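Local coordinates for protein Phikz039 (Pseudomonas phage phikz, PDB 3ZBQ) that is a phage protein of the tubulin and FtsZ family, also called PhuZ, here with guanosine-5'-diphosphate in its nucleotide pocket, at residues A[51-55]-A[80-84]; A[103-107]-A[143-148]; A[117-122]-A[157-162]; A[4-8]-A[192-196]; A[19-23]-A[182-187]. All coordinates share one frame; numbering follows the deposited sequence.

Interaction 1: A[51-55]-A[80-84]; sequences IIEAD and LISAH
Ile52 points at residues 80-84, in the region of helix 74-81, and its two branches meet Leu80, Ile81 and His84 there. The setting is the Rossmann-like nucleotide-binding domain of a tubulin-like protein, where the chain leaves the edge strand 49-51. Ile52 is buried, and its branches part at CB. CG1 lies on the backbone N side, opposite the carbonyl carbon (chi1 -58°), and the extended chain carries CD1 to Ile81. There CD1 meets Ile81 CG2 at 3.7 Å, with the two side chains nearly perpendicular. The other branch, CG2, turns to Leu80 and His84. Leu80 and Ile52 lie alongside, pointing opposite ways, with Ile52 CG2 4.0 Å from Leu80 CG. Leu80 then spreads its two methyls along the next residues of the loop. Its CD2 reaches Ala54 CB at 4.1 Å, while its CD1 packs on the backbone at 3.6 Å from Glu53 O. No hydrogen bond joins the two segments; side-chain carbons make most of the contact. Around it, Ile81 also touches Ile112 and Ser115 of helix 109-122, and Ile52 touches Ile33 of strand 30-34. The backbone of Ile52 is bonded to that of Asp34. His84 lies at the margin and offers a ring face. Ile52 CG2 sits over the centre of that ring in a CH-pi contact, 4.0 Å from the centroid and 11° off the normal.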
# COMPACT_ATOMS: atom_id res chain seq x y z
N ILE A 51 -2.50 13.27 -13.46
CA ILE A 51 -1.06 13.13 -13.70
C ILE A 51 -0.35 14.40 -13.22
O ILE A 51 -0.68 15.50 -13.65
CB ILE A 51 -0.76 12.88 -15.18
CG1 ILE A 51 -1.51 11.64 -15.66
CG2 ILE A 51 0.75 12.72 -15.41
CD1 ILE A 51 -1.20 10.38 -14.84
N ILE A 52 0.59 14.25 -12.30
CA ILE A 52 1.28 15.39 -11.71
C ILE A 52 2.53 15.68 -12.52
O ILE A 52 3.48 14.88 -12.51
CB ILE A 52 1.66 15.13 -10.26
CG1 ILE A 52 0.41 14.81 -9.44
CG2 ILE A 52 2.37 16.34 -9.65
CD1 ILE A 52 0.72 14.39 -8.01
N GLU A 53 2.53 16.80 -13.23
CA GLU A 53 3.65 17.13 -14.11
C GLU A 53 4.81 17.80 -13.37
O GLU A 53 4.60 18.54 -12.41
CB GLU A 53 3.18 18.03 -15.25
CG GLU A 53 2.23 17.38 -16.24
CD GLU A 53 1.84 18.33 -17.36
OE1 GLU A 53 1.98 19.56 -17.17
OE2 GLU A 53 1.41 17.85 -18.43
N ALA A 54 6.03 17.55 -13.83
CA ALA A 54 7.20 18.20 -13.25
C ALA A 54 7.68 19.30 -14.20
O ALA A 54 7.50 19.20 -15.41
CB ALA A 54 8.30 17.19 -13.00
N ASP A 55 8.28 20.35 -13.64
CA ASP A 55 8.87 21.41 -14.46
C ASP A 55 10.02 20.83 -15.26
O ASP A 55 10.98 20.30 -14.69
CB ASP A 55 9.39 22.55 -13.58
CG ASP A 55 8.28 23.37 -12.96
OD1 ASP A 55 7.28 23.62 -13.66
OD2 ASP A 55 8.41 23.76 -11.78
N LEU A 80 8.00 16.88 -5.29
CA LEU A 80 7.10 17.27 -6.36
C LEU A 80 5.65 17.18 -5.88
O LEU A 80 4.90 18.15 -5.97
CB LEU A 80 7.29 16.38 -7.59
CG LEU A 80 6.21 16.58 -8.66
CD1 LEU A 80 6.20 18.02 -9.18
CD2 LEU A 80 6.37 15.60 -9.80
N ILE A 81 5.28 16.02 -5.37
CA ILE A 81 3.87 15.69 -5.18
C ILE A 81 3.21 16.23 -3.90
O ILE A 81 1.99 16.39 -3.87
CB ILE A 81 3.60 14.16 -5.33
CG1 ILE A 81 4.24 13.36 -4.18
CG2 ILE A 81 4.11 13.66 -6.68
CD1 ILE A 81 3.28 13.11 -3.00
N SER A 82 3.99 16.47 -2.86
CA SER A 82 3.40 16.76 -1.54
C SER A 82 2.41 17.92 -1.52
O SER A 82 1.34 17.82 -0.92
CB SER A 82 4.50 16.99 -0.50
OG SER A 82 5.23 15.80 -0.28
N ALA A 83 2.75 19.01 -2.19
CA ALA A 83 1.89 20.20 -2.17
C ALA A 83 0.58 20.00 -2.95
O ALA A 83 -0.36 20.78 -2.80
CB ALA A 83 2.64 21.42 -2.69
N HIS A 84 0.52 18.96 -3.78
CA HIS A 84 -0.66 18.72 -4.61
C HIS A 84 -1.71 17.85 -3.93
O HIS A 84 -2.84 17.73 -4.41
CB HIS A 84 -0.27 18.05 -5.92
CG HIS A 84 0.67 18.86 -6.76
ND1 HIS A 84 0.23 19.64 -7.81
CD2 HIS A 84 2.01 18.99 -6.73
CE1 HIS A 84 1.27 20.22 -8.38
NE2 HIS A 84 2.36 19.85 -7.74

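Interaction 2: A[103-107]-A[143-148]; sequences SMGGA and NSSGSL. With GDP (guanosine-5'-diphosphate), chain B.
The loop 103-107 passes close against helix 138-158, with Gly105 CA 4.5 Å from Ser144 CA. Gly105 has no side chain, and Ser144 OG comes to 3.4 Å from its CA. That hydroxyl is hydrogen-bonded to Ser134 O. Asn143 reaches the loop with its amide: ND2 donates to Gly105 O at 2.9 Å, in a nearly straight bond of 164°. The acceptor lies in the amide plane of Asn143, but the donor stands above the carbonyl plane of Gly105. Asn143 ND2 also bonds to Lys72 O, which helps fix the amide. Ser147 OG is 2.9 Å from Met104 O and 3.1 Å from Asn143 O; its proton could go to either. The Met104 chain bends at its last torsion (chi3 67°), bringing CE to 4.2 Å from Leu148 CB. The other side of the loop meets GDP. Ser103 OG donates to GDP O2A at 2.8 Å, and Ala107 N to GDP O3B at 2.7 Å. This turn is consistent with the glycine-rich signature loop of tubulin and FtsZ. It joins strand 97-103 to helix 109-122, with helix 138-158 packed against it and helix 74-81 touching Asn143 and Ala107.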
# COMPACT_ATOMS: atom_id res chain seq x y z
N SER A 103 3.29 0.48 -4.88
CA SER A 103 4.49 -0.27 -4.53
C SER A 103 5.28 0.50 -3.47
O SER A 103 5.16 1.72 -3.35
CB SER A 103 5.37 -0.46 -5.76
OG SER A 103 5.77 0.80 -6.27
N MET A 104 6.11 -0.22 -2.72
CA MET A 104 7.00 0.41 -1.75
C MET A 104 8.38 0.74 -2.33
O MET A 104 9.08 1.61 -1.80
CB MET A 104 7.17 -0.51 -0.55
CG MET A 104 5.88 -0.73 0.21
SD MET A 104 5.97 -2.11 1.38
CE MET A 104 7.16 -1.48 2.56
N GLY A 105 8.77 0.04 -3.38
CA GLY A 105 10.13 0.17 -3.90
C GLY A 105 10.30 1.21 -4.99
O GLY A 105 11.42 1.48 -5.44
N GLY A 106 9.18 1.78 -5.43
CA GLY A 106 9.20 2.83 -6.42
C GLY A 106 9.27 4.21 -5.79
O GLY A 106 9.59 4.34 -4.61
N ALA A 107 8.97 5.24 -6.58
CA ALA A 107 9.09 6.62 -6.13
C ALA A 107 7.75 7.33 -5.97
O ALA A 107 7.55 8.09 -5.03
CB ALA A 107 9.98 7.41 -7.10
N ASN A 143 14.18 2.29 -1.00
CA ASN A 143 12.81 2.79 -1.11
C ASN A 143 11.82 1.99 -0.27
O ASN A 143 10.97 2.58 0.41
CB ASN A 143 12.34 2.84 -2.56
CG ASN A 143 13.03 3.94 -3.35
OD1 ASN A 143 13.66 4.83 -2.77
ND2 ASN A 143 12.92 3.88 -4.68
N SER A 144 11.93 0.66 -0.31
CA SER A 144 11.01 -0.18 0.47
C SER A 144 11.23 0.00 1.97
O SER A 144 10.27 0.02 2.76
CB SER A 144 11.12 -1.66 0.07
OG SER A 144 10.66 -1.89 -1.26
N SER A 145 12.49 0.16 2.39
CA SER A 145 12.79 0.43 3.80
C SER A 145 12.23 1.78 4.23
O SER A 145 11.64 1.91 5.32
CB SER A 145 14.29 0.38 4.09
OG SER A 145 14.81 -0.91 3.81
N GLY A 146 12.41 2.80 3.39
CA GLY A 146 11.83 4.11 3.65
C GLY A 146 10.31 4.07 3.70
O GLY A 146 9.67 4.73 4.52
N SER A 147 9.71 3.28 2.81
CA SER A 147 8.26 3.14 2.82
C SER A 147 7.78 2.49 4.10
O SER A 147 6.74 2.89 4.65
CB SER A 147 7.79 2.32 1.61
OG SER A 147 7.93 3.07 0.42
N LEU A 148 8.52 1.50 4.60
CA LEU A 148 8.09 0.83 5.83
C LEU A 148 8.13 1.82 6.99
O LEU A 148 7.20 1.89 7.81
CB LEU A 148 8.97 -0.39 6.14
CG LEU A 148 8.64 -1.11 7.45
CD1 LEU A 148 7.22 -1.68 7.41
CD2 LEU A 148 9.64 -2.22 7.75
PB GDP B . 6.40 4.14 -9.18
O1B GDP B . 5.67 4.46 -10.46
O2B GDP B . 5.43 4.06 -8.02
O3B GDP B . 7.49 5.14 -8.89
O3A GDP B . 7.13 2.71 -9.27
PA GDP B . 6.50 1.36 -9.86
O1A GDP B . 6.11 1.39 -11.32
O2A GDP B . 5.34 0.91 -9.00
O5' GDP B . 7.72 0.34 -9.69
C5' GDP B . 8.35 0.14 -8.43
C4' GDP B . 8.48 -1.36 -8.16
O4' GDP B . 7.18 -1.92 -7.96
C3' GDP B . 9.06 -2.14 -9.32
O3' GDP B . 10.49 -2.16 -9.24
C2' GDP B . 8.46 -3.51 -9.13
O2' GDP B . 9.21 -4.23 -8.15
C1' GDP B . 7.13 -3.24 -8.48
N9 GDP B . 6.01 -3.28 -9.44
C8 GDP B . 5.70 -2.38 -10.40
N7 GDP B . 4.58 -2.75 -11.07
C5 GDP B . 4.14 -3.91 -10.52
C6 GDP B . 3.02 -4.84 -10.74
O6 GDP B . 2.15 -4.63 -11.63
N1 GDP B . 2.95 -5.92 -9.93
C2 GDP B . 3.85 -6.17 -8.96
N2 GDP B . 3.74 -7.28 -8.19
N3 GDP B . 4.90 -5.36 -8.71
C4 GDP B . 5.09 -4.24 -9.45

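Interaction 3: A[117-122]-A[157-162]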
# COMPACT_ATOMS: atom_id res chain seq x y z
N VAL A 117 -2.92 8.64 2.32
CA VAL A 117 -3.37 7.98 3.56
C VAL A 117 -3.29 8.95 4.73
O VAL A 117 -4.22 9.05 5.54
CB VAL A 117 -2.52 6.74 3.88
CG1 VAL A 117 -2.95 6.14 5.22
CG2 VAL A 117 -2.67 5.71 2.79
N SER A 118 -2.18 9.68 4.80
CA SER A 118 -1.99 10.64 5.88
C SER A 118 -3.06 11.73 5.85
O SER A 118 -3.67 12.04 6.88
CB SER A 118 -0.60 11.27 5.80
OG SER A 118 -0.39 12.10 6.93
N HIS A 119 -3.28 12.29 4.68
CA HIS A 119 -4.28 13.34 4.52
C HIS A 119 -5.66 12.82 4.88
O HIS A 119 -6.40 13.45 5.63
CB HIS A 119 -4.30 13.87 3.08
CG HIS A 119 -5.25 15.01 2.87
ND1 HIS A 119 -4.86 16.32 2.96
CD2 HIS A 119 -6.57 15.02 2.60
CE1 HIS A 119 -5.90 17.10 2.74
NE2 HIS A 119 -6.95 16.34 2.53
N LEU A 120 -6.01 11.65 4.34
CA LEU A 120 -7.34 11.08 4.59
C LEU A 120 -7.55 10.78 6.07
O LEU A 120 -8.62 11.03 6.62
CB LEU A 120 -7.55 9.81 3.76
CG LEU A 120 -7.62 9.92 2.24
CD1 LEU A 120 -7.31 8.56 1.62
CD2 LEU A 120 -8.97 10.39 1.78
N GLN A 121 -6.52 10.21 6.71
CA GLN A 121 -6.64 9.84 8.11
C GLN A 121 -6.74 11.06 9.02
O GLN A 121 -7.45 11.03 10.03
CB GLN A 121 -5.52 8.87 8.52
CG GLN A 121 -5.72 7.50 7.87
CD GLN A 121 -4.95 6.37 8.52
OE1 GLN A 121 -5.34 5.20 8.37
NE2 GLN A 121 -3.85 6.69 9.20
N GLN A 122 -6.06 12.14 8.64
CA GLN A 122 -6.21 13.39 9.38
C GLN A 122 -7.62 13.97 9.27
O GLN A 122 -8.03 14.75 10.13
CB GLN A 122 -5.15 14.41 8.93
CG GLN A 122 -3.74 14.03 9.34
CD GLN A 122 -2.70 14.94 8.72
OE1 GLN A 122 -1.79 14.49 8.03
NE2 GLN A 122 -2.83 16.24 8.96
N VAL A 157 1.89 10.75 12.67
CA VAL A 157 1.46 12.10 12.31
C VAL A 157 -0.06 12.22 12.21
O VAL A 157 -0.65 13.20 12.68
CB VAL A 157 2.14 12.56 11.00
CG1 VAL A 157 1.48 13.82 10.48
CG2 VAL A 157 3.63 12.77 11.23
N SER A 158 -0.70 11.20 11.64
CA SER A 158 -2.16 11.22 11.50
C SER A 158 -2.87 10.75 12.75
O SER A 158 -4.10 10.88 12.85
CB SER A 158 -2.62 10.42 10.28
OG SER A 158 -2.46 9.02 10.47
N LYS A 159 -2.10 10.19 13.70
CA LYS A 159 -2.64 9.71 14.98
C LYS A 159 -3.65 8.58 14.83
O LYS A 159 -4.55 8.41 15.66
CB LYS A 159 -3.24 10.86 15.79
CG LYS A 159 -2.35 12.10 15.81
CD LYS A 159 -3.03 13.23 16.54
CE LYS A 159 -2.31 14.52 16.27
NZ LYS A 159 -2.84 15.60 17.14
N VAL A 160 -3.50 7.82 13.75
CA VAL A 160 -4.39 6.71 13.43
C VAL A 160 -3.49 5.62 12.89
O VAL A 160 -2.68 5.89 12.00
CB VAL A 160 -5.39 7.11 12.33
CG1 VAL A 160 -6.19 5.90 11.86
CG2 VAL A 160 -6.34 8.21 12.79
N PRO A 161 -3.60 4.39 13.42
CA PRO A 161 -2.74 3.31 12.92
C PRO A 161 -2.91 3.13 11.41
O PRO A 161 -4.03 3.05 10.90
CB PRO A 161 -3.26 2.07 13.66
CG PRO A 161 -3.90 2.62 14.90
CD PRO A 161 -4.53 3.91 14.46
N MET A 162 -1.79 3.10 10.69
CA MET A 162 -1.86 2.89 9.27
C MET A 162 -1.94 1.40 8.99
O MET A 162 -1.07 0.63 9.40
CB MET A 162 -0.64 3.50 8.57
CG MET A 162 -0.72 3.39 7.10
SD MET A 162 0.51 4.39 6.28
CE MET A 162 0.14 3.89 4.61
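In Gln121 a chi1 of -70° turns CG away from the carbonyl carbon, and the chain is extended beyond CG, which brings NE2 to both Ser158 OG and Val160 O. Ser158 answers with OG between its backbone N and carbonyl carbon (chi1 70°). Here helix 109-122 meets the end of helix 138-158, which closes in a Schellman motif with Lys159 as C-prime residue. One nitrogen of the Gln121 amide reaches two residues of this turn. NE2 donates to Ser158 OG at 3.0 Å, nearly in the amide plane. A weak bond runs from the same nitrogen to Val160 O at 3.1 Å. Ser158 OG is also hydrogen-bonded to Val154 O, one turn back in its own helix. Val160 CG1 packs 3.6 Å from Gln121 CD, which gives the amide an apolar neighbour too. At the exposed margin, Gln122 CG lies 3.9 Å from Ser158 CB. Ser118 OG donates to Gln122 OE1 at 3.0 Å, in the carbonyl plane, which holds that amide back along its helix. Deeper in, Met162 leads into strand 163-168. Val117 and Met162 both touch Ser129 of strand 127-133. Their side chains run roughly square to each other, with Val117 CG2 3.8 Å from Met162 CE.

Interaction 4: A[4-8]-A[192-196]; sequences KVKTR and LFNQE
Phe193 and Thr7 meet just beyond the end of helix 175-192. Thr7 OG1 lies at the edge of the Phe193 ring, near its plane, and comes to 3.2 Å from Phe193 CB. One side chain is set almost at 90° to the other. Thr7 OG1 finds its polar partner in Thr97 OG1, and the ring itself packs on Thr97, Ile99 and Trp208. Phe193 O faces the other segment through a water. That water donates to Phe193 O at 2.7 Å and to Lys6 O at 2.9 Å, and it accepts from Gln195 NE2.

Asn194 takes the next part with its backbone. Lys6 is extended beyond CG, and its NZ donates to Asn194 O at 3.1 Å, tilted 23° from the carbonyl plane. Asn194 OD1 accepts from Glu196 N at 2.9 Å, which makes an Asx turn. The contact thus joins the start of strand 7-12, a central strand of the nucleotide-binding domain's sheet, to the loop that follows the long helix 175-192 of this tubulin-like fold.

Gln195 has positive phi (66°) as the chain leaves the helix. Its side chain extends over the aliphatic part of Lys6, with NE2 3.6 Å from Lys6 CG. NE2 is also hydrogen-bonded to Asp96 OD2.

Glu196 is linked to Lys6 through a second water. This water accepts from Lys6 NZ and donates to Asn194 O and to Glu196 OE2, while Lys6 NZ and Glu196 OE2 themselves stay 4.9 Å apart.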
# COMPACT_ATOMS: atom_id res chain seq x y z
N LYS A 4 -21.20 10.50 -0.29
CA LYS A 4 -19.90 9.83 -0.33
C LYS A 4 -20.08 8.46 -0.96
O LYS A 4 -21.05 7.78 -0.68
CB LYS A 4 -19.32 9.66 1.07
CG LYS A 4 -18.75 10.92 1.70
CD LYS A 4 -18.34 10.71 3.17
CE LYS A 4 -17.04 9.92 3.31
NZ LYS A 4 -16.52 10.01 4.71
N VAL A 5 -19.13 8.05 -1.80
CA VAL A 5 -19.16 6.70 -2.34
C VAL A 5 -18.87 5.72 -1.20
O VAL A 5 -18.28 6.11 -0.19
CB VAL A 5 -18.15 6.52 -3.49
CG1 VAL A 5 -18.53 7.41 -4.67
CG2 VAL A 5 -16.73 6.83 -3.02
N LYS A 6 -19.30 4.47 -1.34
CA LYS A 6 -19.05 3.46 -0.32
C LYS A 6 -17.56 3.16 -0.16
O LYS A 6 -17.04 3.09 0.95
CB LYS A 6 -19.83 2.18 -0.62
CG LYS A 6 -21.34 2.38 -0.62
CD LYS A 6 -22.07 1.10 -1.00
CE LYS A 6 -23.58 1.33 -1.02
NZ LYS A 6 -24.31 0.04 -1.19
N THR A 7 -16.88 2.98 -1.29
CA THR A 7 -15.46 2.70 -1.27
C THR A 7 -14.77 3.45 -2.41
O THR A 7 -15.14 3.26 -3.57
CB THR A 7 -15.18 1.19 -1.45
OG1 THR A 7 -15.83 0.44 -0.42
CG2 THR A 7 -13.69 0.92 -1.42
N ARG A 8 -13.82 4.31 -2.07
CA ARG A 8 -12.96 4.94 -3.07
C ARG A 8 -11.64 4.19 -3.11
O ARG A 8 -11.01 3.95 -2.07
CB ARG A 8 -12.69 6.42 -2.73
CG ARG A 8 -11.86 7.20 -3.79
CD ARG A 8 -12.71 7.60 -5.00
NE ARG A 8 -13.73 8.59 -4.65
CZ ARG A 8 -14.76 8.90 -5.42
NH1 ARG A 8 -14.92 8.31 -6.59
NH2 ARG A 8 -15.65 9.81 -5.02
N LEU A 192 -16.44 -6.64 1.56
CA LEU A 192 -16.51 -6.30 2.99
C LEU A 192 -17.14 -4.93 3.20
O LEU A 192 -17.96 -4.75 4.11
CB LEU A 192 -15.13 -6.33 3.65
CG LEU A 192 -15.11 -5.94 5.14
CD1 LEU A 192 -15.96 -6.93 5.96
CD2 LEU A 192 -13.68 -5.86 5.69
N PHE A 193 -16.78 -3.98 2.34
CA PHE A 193 -17.18 -2.59 2.51
C PHE A 193 -18.46 -2.20 1.77
O PHE A 193 -18.84 -1.03 1.76
CB PHE A 193 -16.04 -1.68 2.00
CG PHE A 193 -14.74 -1.79 2.76
CD1 PHE A 193 -14.72 -2.16 4.10
CD2 PHE A 193 -13.53 -1.51 2.12
CE1 PHE A 193 -13.52 -2.25 4.80
CE2 PHE A 193 -12.32 -1.59 2.82
CZ PHE A 193 -12.31 -1.96 4.15
N ASN A 194 -19.13 -3.16 1.13
CA ASN A 194 -20.21 -2.80 0.21
C ASN A 194 -21.54 -2.39 0.89
O ASN A 194 -22.50 -1.99 0.22
CB ASN A 194 -20.41 -3.86 -0.88
CG ASN A 194 -21.12 -5.13 -0.39
OD1 ASN A 194 -21.70 -5.17 0.70
ND2 ASN A 194 -21.07 -6.18 -1.21
N GLN A 195 -21.57 -2.49 2.22
CA GLN A 195 -22.70 -2.04 3.04
C GLN A 195 -23.99 -2.84 2.83
O GLN A 195 -25.07 -2.41 3.27
CB GLN A 195 -22.93 -0.53 2.85
CG GLN A 195 -21.75 0.34 3.29
CD GLN A 195 -21.97 1.81 3.04
OE1 GLN A 195 -23.12 2.27 2.93
NE2 GLN A 195 -20.88 2.58 2.95
N GLU A 196 -23.87 -4.01 2.21
CA GLU A 196 -25.04 -4.87 1.95
C GLU A 196 -25.27 -5.98 2.98
O GLU A 196 -26.23 -6.73 2.88
CB GLU A 196 -24.94 -5.53 0.58
CG GLU A 196 -24.90 -4.56 -0.60
CD GLU A 196 -24.54 -5.26 -1.91
OE1 GLU A 196 -24.44 -6.51 -1.92
OE2 GLU A 196 -24.34 -4.55 -2.91
O HOH W 1 -18.15 1.31 2.92
O HOH W 2 -23.49 -2.14 -2.42

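Interaction 5: A[19-23]-A[182-187]; sequences IGELF and ILEVLN
Ile19, Phe23, Leu183 and Leu186 form the apolar heart of a helix-helix contact in the nucleotide-binding domain of this tubulin-like fold. Helices 19-23 and 182-187 cross at -63°, with their axes 10.4 Å apart at closest approach. Ile19 CG2 is anti to the backbone N (chi1 -67°, measured to CG1), and this branch faces the other helix. It touches Leu186 CD1 at 3.6 Å and Ile182 CG2 at 3.8 Å. Leu183 reaches both Leu22 and Phe23. Its CD1 meets Leu22 CB at 3.9 Å and its CD2 lies equally far from Phe23 CB. Phe23 and Leu183 pass side by side, running in opposing senses. Leu186 lies over one face of the Phe23 ring, where its CB makes a CH-pi contact and comes to 3.5 Å from Phe23 CE1. No hydrogen bond crosses the contact. Further out, Phe11 of strand 7-12 touches Ile19, Phe23 and Leu186, so both helices rest on the same residue. Tyr26 meets the Phe23 ring with the planes at about 25°, and Val190 adds to its surroundings. The contact borders the nucleotide pocket through Asn179, which touches Ile19 and Leu22 and is hydrogen-bonded to GDP by its OD1.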
# COMPACT_ATOMS: atom_id res chain seq x y z
N ILE A 19 -2.21 -2.69 -11.40
CA ILE A 19 -3.20 -3.41 -10.62
C ILE A 19 -4.61 -2.91 -10.97
O ILE A 19 -5.54 -3.70 -11.13
CB ILE A 19 -2.95 -3.24 -9.11
CG1 ILE A 19 -1.64 -3.92 -8.70
CG2 ILE A 19 -4.14 -3.78 -8.32
CD1 ILE A 19 -1.61 -5.42 -8.98
N GLY A 20 -4.75 -1.59 -11.09
CA GLY A 20 -6.04 -0.99 -11.41
C GLY A 20 -6.55 -1.43 -12.77
O GLY A 20 -7.74 -1.65 -12.96
N GLU A 21 -5.65 -1.57 -13.73
CA GLU A 21 -6.04 -2.03 -15.05
C GLU A 21 -6.55 -3.46 -14.98
O GLU A 21 -7.53 -3.80 -15.63
CB GLU A 21 -4.88 -1.93 -16.04
CG GLU A 21 -5.24 -2.40 -17.44
CD GLU A 21 -4.06 -2.40 -18.40
OE1 GLU A 21 -2.91 -2.17 -17.96
OE2 GLU A 21 -4.29 -2.62 -19.61
N LEU A 22 -5.90 -4.29 -14.17
CA LEU A 22 -6.34 -5.68 -13.98
C LEU A 22 -7.66 -5.75 -13.20
O LEU A 22 -8.43 -6.68 -13.37
CB LEU A 22 -5.27 -6.51 -13.25
CG LEU A 22 -3.94 -6.69 -13.99
CD1 LEU A 22 -2.94 -7.47 -13.15
CD2 LEU A 22 -4.18 -7.39 -15.32
N PHE A 23 -7.90 -4.76 -12.35
CA PHE A 23 -9.05 -4.77 -11.44
C PHE A 23 -10.27 -4.12 -12.09
O PHE A 23 -11.36 -4.10 -11.51
CB PHE A 23 -8.70 -4.04 -10.15
CG PHE A 23 -9.73 -4.18 -9.06
CD1 PHE A 23 -9.97 -5.42 -8.48
CD2 PHE A 23 -10.44 -3.08 -8.60
CE1 PHE A 23 -10.91 -5.57 -7.46
CE2 PHE A 23 -11.38 -3.22 -7.59
CZ PHE A 23 -11.61 -4.46 -7.02
N ILE A 182 -3.20 -9.90 -5.03
CA ILE A 182 -3.70 -8.56 -4.76
C ILE A 182 -5.14 -8.36 -5.24
O ILE A 182 -5.95 -7.76 -4.54
CB ILE A 182 -2.75 -7.49 -5.35
CG1 ILE A 182 -1.47 -7.42 -4.50
CG2 ILE A 182 -3.45 -6.14 -5.43
CD1 ILE A 182 -0.37 -6.54 -5.08
N LEU A 183 -5.46 -8.86 -6.43
CA LEU A 183 -6.83 -8.75 -6.95
C LEU A 183 -7.81 -9.47 -6.04
O LEU A 183 -8.92 -8.97 -5.76
CB LEU A 183 -6.91 -9.32 -8.36
CG LEU A 183 -6.02 -8.59 -9.37
CD1 LEU A 183 -6.05 -9.31 -10.70
CD2 LEU A 183 -6.45 -7.14 -9.53
N GLU A 184 -7.40 -10.64 -5.56
CA GLU A 184 -8.23 -11.39 -4.62
C GLU A 184 -8.51 -10.55 -3.38
O GLU A 184 -9.63 -10.56 -2.86
CB GLU A 184 -7.54 -12.71 -4.23
CG GLU A 184 -7.47 -13.72 -5.36
CD GLU A 184 -8.10 -15.04 -4.99
OE1 GLU A 184 -7.90 -15.50 -3.84
OE2 GLU A 184 -8.81 -15.61 -5.85
N VAL A 185 -7.51 -9.83 -2.90
CA VAL A 185 -7.67 -8.98 -1.72
C VAL A 185 -8.60 -7.80 -2.01
O VAL A 185 -9.50 -7.52 -1.22
CB VAL A 185 -6.31 -8.49 -1.18
CG1 VAL A 185 -6.49 -7.34 -0.20
CG2 VAL A 185 -5.54 -9.64 -0.54
N LEU A 186 -8.38 -7.12 -3.13
CA LEU A 186 -9.22 -5.97 -3.50
C LEU A 186 -10.68 -6.39 -3.66
O LEU A 186 -11.60 -5.72 -3.17
CB LEU A 186 -8.68 -5.32 -4.79
CG LEU A 186 -7.34 -4.61 -4.65
CD1 LEU A 186 -6.84 -4.13 -6.00
CD2 LEU A 186 -7.48 -3.44 -3.68
N ASN A 187 -10.89 -7.53 -4.32
CA ASN A 187 -12.24 -8.06 -4.43
C ASN A 187 -12.86 -8.32 -3.07
O ASN A 187 -14.03 -8.00 -2.84
CB ASN A 187 -12.25 -9.34 -5.26
CG ASN A 187 -13.64 -9.88 -5.45
OD1 ASN A 187 -13.94 -11.02 -5.07
ND2 ASN A 187 -14.53 -9.06 -6.01

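Overall arrangement
From the N terminus, strand 7-12 opens interaction 4 and helix 13-23 opens interaction 5. Interaction 1 closes the first loop, between the end of strand 49-51 and helix 74-81. Interactions 2 and 3 follow it in series. They cross each other: the loop after strand 97-103 and helix 109-122 come first, then both pair with helix 138-158 or the turn after it. Interaction 5 closes next, joining helix 13-23 to helix 175-192, and interaction 4 just past that helix. Interactions 1, 2 and 3 nest inside interaction 5, which nests inside interaction 4. Interaction 2 holds residues of the GDP pocket and interaction 5 lies beside it. Interactions 3 and 5 are on opposite sides of the chain's centre.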